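Long-range contacts in putative tryptophan halogenase (Xanthomonas campestris pv. campestris, PDB 6Y1W), which probably acts as a flavin-dependent halogenase of the tryptophan halogenase family, using FAD to halogenate an organic substrate: residues W97-R102 against T399-T404; F391-Y396 against A411-P416. One frame throughout, in Å; residues are numbered along the deposited sequence.

Both contacts use the chain around helices 371-397 and 405-412: contact 1 takes the loop between them, contact 2 the end of the first and the chain leaving the second, up to P416. Contact 1 lies farther from the centre of the chain, about 24 Å against about 19 Å, and ties the connection 399-404 to the strand end and turn 97-102; charges, backbone carbonyls and waters do the work there. The side-chain packing of contact 2 is apolar, with I393 as the hub. Both are partly buried, but exposed residues, R102 and D403, touch only in contact 1. Their centres are 14 Å apart, and they meet directly: the W97 ring packs on the H395 carbonyl O and the Y396 ring.

Contact 1: residues W97-R102 against T399-T404. With BUD ((2S,3S)-butane-2,3-diol), chain J.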
loop_
_atom_site.group_PDB
_atom_site.type_symbol
_atom_site.label_atom_id
_atom_site.label_comp_id
_atom_site.label_asym_id
_atom_site.label_seq_id
_atom_site.Cartn_x
_atom_site.Cartn_y
_atom_site.Cartn_z
ATOM N N TRP A 97 29.806 -6.736 -5.261
ATOM C CA TRP A 97 28.774 -6.286 -6.192
ATOM C C TRP A 97 29.024 -4.845 -6.641
ATOM O O TRP A 97 29.032 -4.558 -7.850
ATOM C CB TRP A 97 27.367 -6.420 -5.548
ATOM C CG TRP A 97 26.937 -7.859 -5.446
ATOM C CD1 TRP A 97 27.243 -8.749 -4.447
ATOM C CD2 TRP A 97 26.124 -8.582 -6.386
ATOM N NE1 TRP A 97 26.711 -9.980 -4.730
ATOM C CE2 TRP A 97 26.015 -9.911 -5.905
ATOM C CE3 TRP A 97 25.489 -8.240 -7.585
ATOM C CZ2 TRP A 97 25.309 -10.897 -6.578
ATOM C CZ3 TRP A 97 24.804 -9.227 -8.269
ATOM C CH2 TRP A 97 24.710 -10.543 -7.760
ATOM N N ARG A 98 29.192 -3.937 -5.675
ATOM C CA ARG A 98 29.479 -2.550 -6.019
ATOM C C ARG A 98 30.761 -2.467 -6.842
ATOM O O ARG A 98 30.801 -1.828 -7.895
ATOM C CB ARG A 98 29.600 -1.702 -4.754
ATOM C CG ARG A 98 29.700 -0.212 -5.114
ATOM C CD ARG A 98 30.701 0.549 -4.327
ATOM N NE ARG A 98 30.795 1.909 -4.858
ATOM C CZ ARG A 98 30.596 2.993 -4.120
ATOM N NH1 ARG A 98 30.274 2.860 -2.844
ATOM N NH2 ARG A 98 30.684 4.203 -4.670
ATOM N N ASP A 99 31.812 -3.140 -6.379
ATOM C CA ASP A 99 33.039 -3.306 -7.140
ATOM C C ASP A 99 33.790 -4.438 -6.459
ATOM O O ASP A 99 33.419 -4.866 -5.356
ATOM C CB ASP A 99 33.874 -2.016 -7.147
ATOM C CG ASP A 99 34.798 -1.930 -8.340
ATOM O OD1 ASP A 99 35.006 -2.960 -9.045
ATOM O OD2 ASP A 99 35.304 -0.793 -8.562
ATOM N N VAL A 100 34.845 -4.932 -7.117
ATOM C CA VAL A 100 35.728 -5.866 -6.435
ATOM C C VAL A 100 36.196 -5.247 -5.137
ATOM O O VAL A 100 36.595 -4.075 -5.083
ATOM C CB VAL A 100 36.924 -6.235 -7.329
ATOM C CG1 VAL A 100 37.866 -7.179 -6.588
ATOM C CG2 VAL A 100 36.407 -6.870 -8.609
ATOM N N ASP A 101 36.134 -6.050 -4.084
ATOM C CA ASP A 101 36.549 -5.734 -2.726
ATOM C C ASP A 101 35.735 -4.625 -2.083
ATOM O O ASP A 101 36.176 -4.049 -1.103
ATOM C CB ASP A 101 38.044 -5.378 -2.654
ATOM C CG ASP A 101 38.925 -6.542 -3.010
ATOM O OD1 ASP A 101 38.593 -7.700 -2.675
ATOM O OD2 ASP A 101 39.945 -6.280 -3.655
ATOM N N ARG A 102 34.543 -4.312 -2.601
ATOM C CA ARG A 102 33.656 -3.359 -1.948
ATOM C C ARG A 102 32.369 -4.075 -1.608
ATOM O O ARG A 102 31.633 -4.485 -2.515
ATOM C CB ARG A 102 33.372 -2.146 -2.829
ATOM C CG ARG A 102 34.692 -1.419 -3.146
ATOM C CD ARG A 102 34.479 -0.081 -3.776
ATOM N NE ARG A 102 34.063 0.934 -2.790
ATOM C CZ ARG A 102 33.945 2.222 -3.092
ATOM N NH1 ARG A 102 34.213 2.633 -4.338
ATOM N NH2 ARG A 102 33.556 3.093 -2.166
ATOM N N THR A 399 26.342 -1.006 -10.582
ATOM C CA THR A 399 27.656 -1.552 -10.257
ATOM C C THR A 399 28.709 -0.643 -10.857
ATOM O O THR A 399 28.479 -0.039 -11.912
ATOM C CB THR A 399 27.871 -2.997 -10.763
ATOM O OG1 THR A 399 29.182 -3.417 -10.371
ATOM C CG2 THR A 399 27.736 -3.094 -12.304
ATOM N N ASP A 400 29.850 -0.541 -10.166
ATOM C CA ASP A 400 31.048 0.095 -10.717
ATOM C C ASP A 400 31.880 -0.861 -11.561
ATOM O O ASP A 400 32.831 -0.419 -12.235
ATOM C CB ASP A 400 31.947 0.649 -9.606
ATOM C CG ASP A 400 31.300 1.759 -8.802
ATOM O OD1 ASP A 400 30.308 2.377 -9.253
ATOM O OD2 ASP A 400 31.822 2.017 -7.708
ATOM N N ARG A 401 31.548 -2.143 -11.553
ATOM C CA ARG A 401 32.395 -3.140 -12.190
ATOM C C ARG A 401 32.376 -3.003 -13.705
ATOM O O ARG A 401 31.306 -2.958 -14.323
ATOM C CB ARG A 401 31.952 -4.539 -11.784
ATOM C CG ARG A 401 32.167 -4.784 -10.277
ATOM C CD ARG A 401 31.971 -6.272 -9.915
ATOM N NE ARG A 401 32.977 -7.162 -10.507
ATOM C CZ ARG A 401 33.179 -8.420 -10.112
ATOM N NH1 ARG A 401 32.450 -8.930 -9.113
ATOM N NH2 ARG A 401 34.085 -9.192 -10.730
ATOM N N ARG A 402 33.576 -3.006 -14.302
ATOM C CA ARG A 402 33.739 -3.107 -15.749
ATOM C C ARG A 402 34.814 -4.134 -16.085
ATOM O O ARG A 402 35.376 -4.125 -17.196
ATOM C CB ARG A 402 34.088 -1.744 -16.370
ATOM C CG ARG A 402 33.120 -0.627 -16.004
ATOM C CD ARG A 402 31.755 -0.792 -16.671
ATOM N NE ARG A 402 30.928 0.389 -16.453
ATOM C CZ ARG A 402 30.143 0.596 -15.402
ATOM N NH1 ARG A 402 29.445 1.732 -15.317
ATOM N NH2 ARG A 402 30.062 -0.332 -14.440
ATOM N N ASP A 403 35.098 -5.027 -15.146
ATOM C CA ASP A 403 36.277 -5.880 -15.262
ATOM C C ASP A 403 36.048 -7.143 -16.062
ATOM O O ASP A 403 37.022 -7.843 -16.338
ATOM C CB ASP A 403 36.822 -6.263 -13.880
ATOM C CG ASP A 403 35.752 -6.898 -12.962
ATOM O OD1 ASP A 403 34.873 -6.145 -12.504
ATOM O OD2 ASP A 403 35.790 -8.135 -12.724
ATOM N N THR A 404 34.794 -7.503 -16.396
ATOM C CA THR A 404 34.507 -8.609 -17.293
ATOM C C THR A 404 33.421 -8.155 -18.256
ATOM O O THR A 404 32.714 -7.150 -18.006
ATOM C CB THR A 404 34.020 -9.885 -16.566
ATOM O OG1 THR A 404 32.695 -9.637 -16.045
ATOM C CG2 THR A 404 34.960 -10.276 -15.439
HETATM C C1 BUD J . 38.086 -11.938 -7.358
HETATM O O1 BUD J . 37.371 -12.946 -9.470
HETATM C C2 BUD J . 36.933 -12.383 -8.258
HETATM O O2 BUD J . 35.250 -11.577 -9.671
HETATM C C3 BUD J . 36.102 -11.170 -8.646
HETATM C C4 BUD J . 35.236 -10.707 -7.475
HETATM O O HOH W 1 29.798 4.648 -7.600
HETATM O O HOH W 2 34.406 1.409 -7.075
HETATM O O HOH W 3 36.228 -3.907 -11.255
HETATM O O HOH W 4 35.550 -0.065 -11.693
#
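R98 and D400 join a type II beta turn, D99 to R102, to the loop between helices 371-397 and 405-412; the turn links strands 91-99 and 102-107. T399 OG1 donates to W97 O at 2.8 Å, nearly in line with the carbonyl, and accepts from R401 N in an ST turn. Its CB-OG1 bond lies anti to the backbone N (chi1 -179°), which sets the hydroxyl between the two. The next carbonyl, R98 O, takes D400 N at 2.8 Å. Alongside, R98 NE gives D400 OD2 a nearly straight salt bridge of 3.0 Å (168°), in the guanidinium plane but from above the carboxylate. A water donates to the same OD2, to D99 OD2, and accepts from R102 NH1; another joins R98 NH2 to D400 OD1. These partners probably ease the repulsion between the D99 and D400 carboxylates. D99 OD1 accepts from V100 N at 2.8 Å. R401 passes D99 with its CG, carries V100 CG2 over one guanidinium face, and gives NH1 to H96 O. R401 grips D403 side-on, NE to OD1 and NH2 to OD2, each on a syn lone pair, while R401 NH2 also donates to butanediol O2 at 2.9 Å.

Contact 2: residues F391-Y396 against A411-P416; sequences FVILHY and ASMEIP
I393 and I415 mark where the last turns of helix 371-397 face the chain leaving helix 405-412, their CA atoms 7.9 Å apart; the CA atoms of Y396 and A411 come to 7.1 Å, where the closest approach is between backbone atoms, Y396 O and A411 N. From M413 the chain leaves helical geometry and runs extended to P416, the N-cap position of helix 417-429. I393 carries the packing with two branches. Its CG2, anti to the backbone N, meets the M413 methyl CE at 3.8 Å and I415 CG2 at 4.0 Å, both side chains lying aslant to it. Its other branch ends in CD1, which reaches P416 tip to tip, 3.9 Å from ring atom CG and just as near CD. M413 starts with CG between the backbone N and carbonyl carbon (chi1 67°) and then runs fully extended, carrying CE across to the helix. W243 and L419 also pack on I393, and M423 on I415. The Y396 ring leads away from this seam, meeting W97 edge-to-face while its OH bonds to E344; H395 bonds E347, predicted to bind tryptophan. The arrangement is a helix-loop-helix connection folded back on the preceding helix, an apolar seam within the tryptophan halogenase domain.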
loop_
_atom_site.group_PDB
_atom_site.type_symbol
_atom_site.label_atom_id
_atom_site.label_comp_id
_atom_site.label_asym_id
_atom_site.label_seq_id
_atom_site.Cartn_x
_atom_site.Cartn_y
_atom_site.Cartn_z
ATOM N N PHE A 391 13.916 -5.250 -8.536
ATOM C CA PHE A 391 14.906 -5.194 -7.474
ATOM C C PHE A 391 16.062 -6.162 -7.742
ATOM O O PHE A 391 17.220 -5.872 -7.392
ATOM C CB PHE A 391 14.228 -5.510 -6.129
ATOM C CG PHE A 391 14.989 -4.946 -4.931
ATOM C CD1 PHE A 391 14.724 -3.659 -4.481
ATOM C CD2 PHE A 391 15.957 -5.713 -4.270
ATOM C CE1 PHE A 391 15.431 -3.135 -3.382
ATOM C CE2 PHE A 391 16.649 -5.210 -3.190
ATOM C CZ PHE A 391 16.392 -3.921 -2.733
ATOM N N VAL A 392 15.765 -7.323 -8.339
ATOM C CA VAL A 392 16.815 -8.252 -8.730
ATOM C C VAL A 392 17.670 -7.628 -9.821
ATOM O O VAL A 392 18.906 -7.662 -9.755
ATOM C CB VAL A 392 16.187 -9.586 -9.160
ATOM C CG1 VAL A 392 17.239 -10.541 -9.804
ATOM C CG2 VAL A 392 15.465 -10.247 -7.956
ATOM N N ILE A 393 17.022 -6.979 -10.802
ATOM C CA ILE A 393 17.781 -6.295 -11.857
ATOM C C ILE A 393 18.684 -5.225 -11.278
ATOM O O ILE A 393 19.845 -5.061 -11.709
ATOM C CB ILE A 393 16.824 -5.690 -12.891
ATOM C CG1 ILE A 393 16.099 -6.802 -13.638
ATOM C CG2 ILE A 393 17.615 -4.884 -13.934
ATOM C CD1 ILE A 393 14.905 -6.303 -14.466
ATOM N N LEU A 394 18.186 -4.496 -10.274
ATOM C CA LEU A 394 18.988 -3.472 -9.624
ATOM C C LEU A 394 20.345 -4.003 -9.162
ATOM O O LEU A 394 21.370 -3.324 -9.313
ATOM C CB LEU A 394 18.194 -2.923 -8.443
ATOM C CG LEU A 394 18.963 -2.039 -7.493
ATOM C CD1 LEU A 394 19.465 -0.734 -8.161
ATOM C CD2 LEU A 394 18.086 -1.703 -6.305
ATOM N N HIS A 395 20.380 -5.229 -8.630
ATOM C CA HIS A 395 21.647 -5.765 -8.123
ATOM C C HIS A 395 22.703 -5.888 -9.220
ATOM O O HIS A 395 23.894 -5.709 -8.945
ATOM C CB HIS A 395 21.401 -7.126 -7.472
ATOM C CG HIS A 395 21.016 -7.036 -6.025
ATOM N ND1 HIS A 395 21.856 -6.475 -5.077
ATOM C CD2 HIS A 395 19.895 -7.427 -5.364
ATOM C CE1 HIS A 395 21.270 -6.536 -3.887
ATOM N NE2 HIS A 395 20.087 -7.117 -4.029
ATOM N N TYR A 396 22.291 -6.216 -10.446
ATOM C CA TYR A 396 23.231 -6.384 -11.549
ATOM C C TYR A 396 23.545 -5.062 -12.232
ATOM O O TYR A 396 24.673 -4.883 -12.715
ATOM C CB TYR A 396 22.671 -7.365 -12.586
ATOM C CG TYR A 396 22.746 -8.795 -12.116
ATOM C CD1 TYR A 396 23.940 -9.488 -12.173
ATOM C CD2 TYR A 396 21.613 -9.462 -11.624
ATOM C CE1 TYR A 396 24.039 -10.814 -11.767
ATOM C CE2 TYR A 396 21.721 -10.796 -11.197
ATOM C CZ TYR A 396 22.932 -11.454 -11.289
ATOM O OH TYR A 396 23.079 -12.763 -10.907
ATOM N N ALA A 411 26.036 -3.447 -16.715
ATOM C CA ALA A 411 26.023 -2.017 -16.434
ATOM C C ALA A 411 25.447 -1.208 -17.592
ATOM O O ALA A 411 24.907 -0.114 -17.373
ATOM C CB ALA A 411 27.448 -1.556 -16.101
ATOM N N SER A 412 25.558 -1.718 -18.817
ATOM C CA SER A 412 25.210 -0.938 -20.009
ATOM C C SER A 412 23.858 -1.316 -20.611
ATOM O O SER A 412 23.355 -0.580 -21.474
ATOM C CB SER A 412 26.322 -1.100 -21.063
ATOM O OG SER A 412 26.269 -2.383 -21.661
ATOM N N MET A 413 23.237 -2.398 -20.151
ATOM C CA MET A 413 21.982 -2.876 -20.739
ATOM C C MET A 413 20.859 -1.864 -20.527
ATOM O O MET A 413 20.848 -1.103 -19.551
ATOM C CB MET A 413 21.602 -4.225 -20.109
ATOM C CG MET A 413 21.235 -4.119 -18.651
ATOM S SD MET A 413 20.731 -5.736 -17.959
ATOM C CE MET A 413 20.660 -5.324 -16.242
ATOM N N GLU A 414 19.864 -1.890 -21.424
ATOM C CA GLU A 414 18.627 -1.172 -21.147
ATOM C C GLU A 414 17.874 -1.863 -20.008
ATOM O O GLU A 414 18.007 -3.068 -19.817
ATOM C CB GLU A 414 17.743 -1.138 -22.390
ATOM C CG GLU A 414 18.405 -0.457 -23.573
ATOM C CD GLU A 414 18.775 0.984 -23.272
ATOM O OE1 GLU A 414 17.876 1.758 -22.868
ATOM O OE2 GLU A 414 19.968 1.340 -23.424
ATOM N N ILE A 415 17.134 -1.075 -19.231
ATOM C CA ILE A 415 16.404 -1.608 -18.075
ATOM C C ILE A 415 14.948 -1.157 -18.124
ATOM O O ILE A 415 14.595 -0.194 -18.829
ATOM C CB ILE A 415 17.055 -1.173 -16.746
ATOM C CG1 ILE A 415 17.198 0.360 -16.688
ATOM C CG2 ILE A 415 18.385 -1.951 -16.586
ATOM C CD1 ILE A 415 17.461 0.934 -15.240
ATOM N N PRO A 416 14.073 -1.819 -17.365
ATOM C CA PRO A 416 12.668 -1.379 -17.327
ATOM C C PRO A 416 12.554 0.054 -16.842
ATOM O O PRO A 416 13.251 0.481 -15.919
ATOM C CB PRO A 416 12.000 -2.349 -16.344
ATOM C CG PRO A 416 12.893 -3.557 -16.313
ATOM C CD PRO A 416 14.299 -2.987 -16.499
#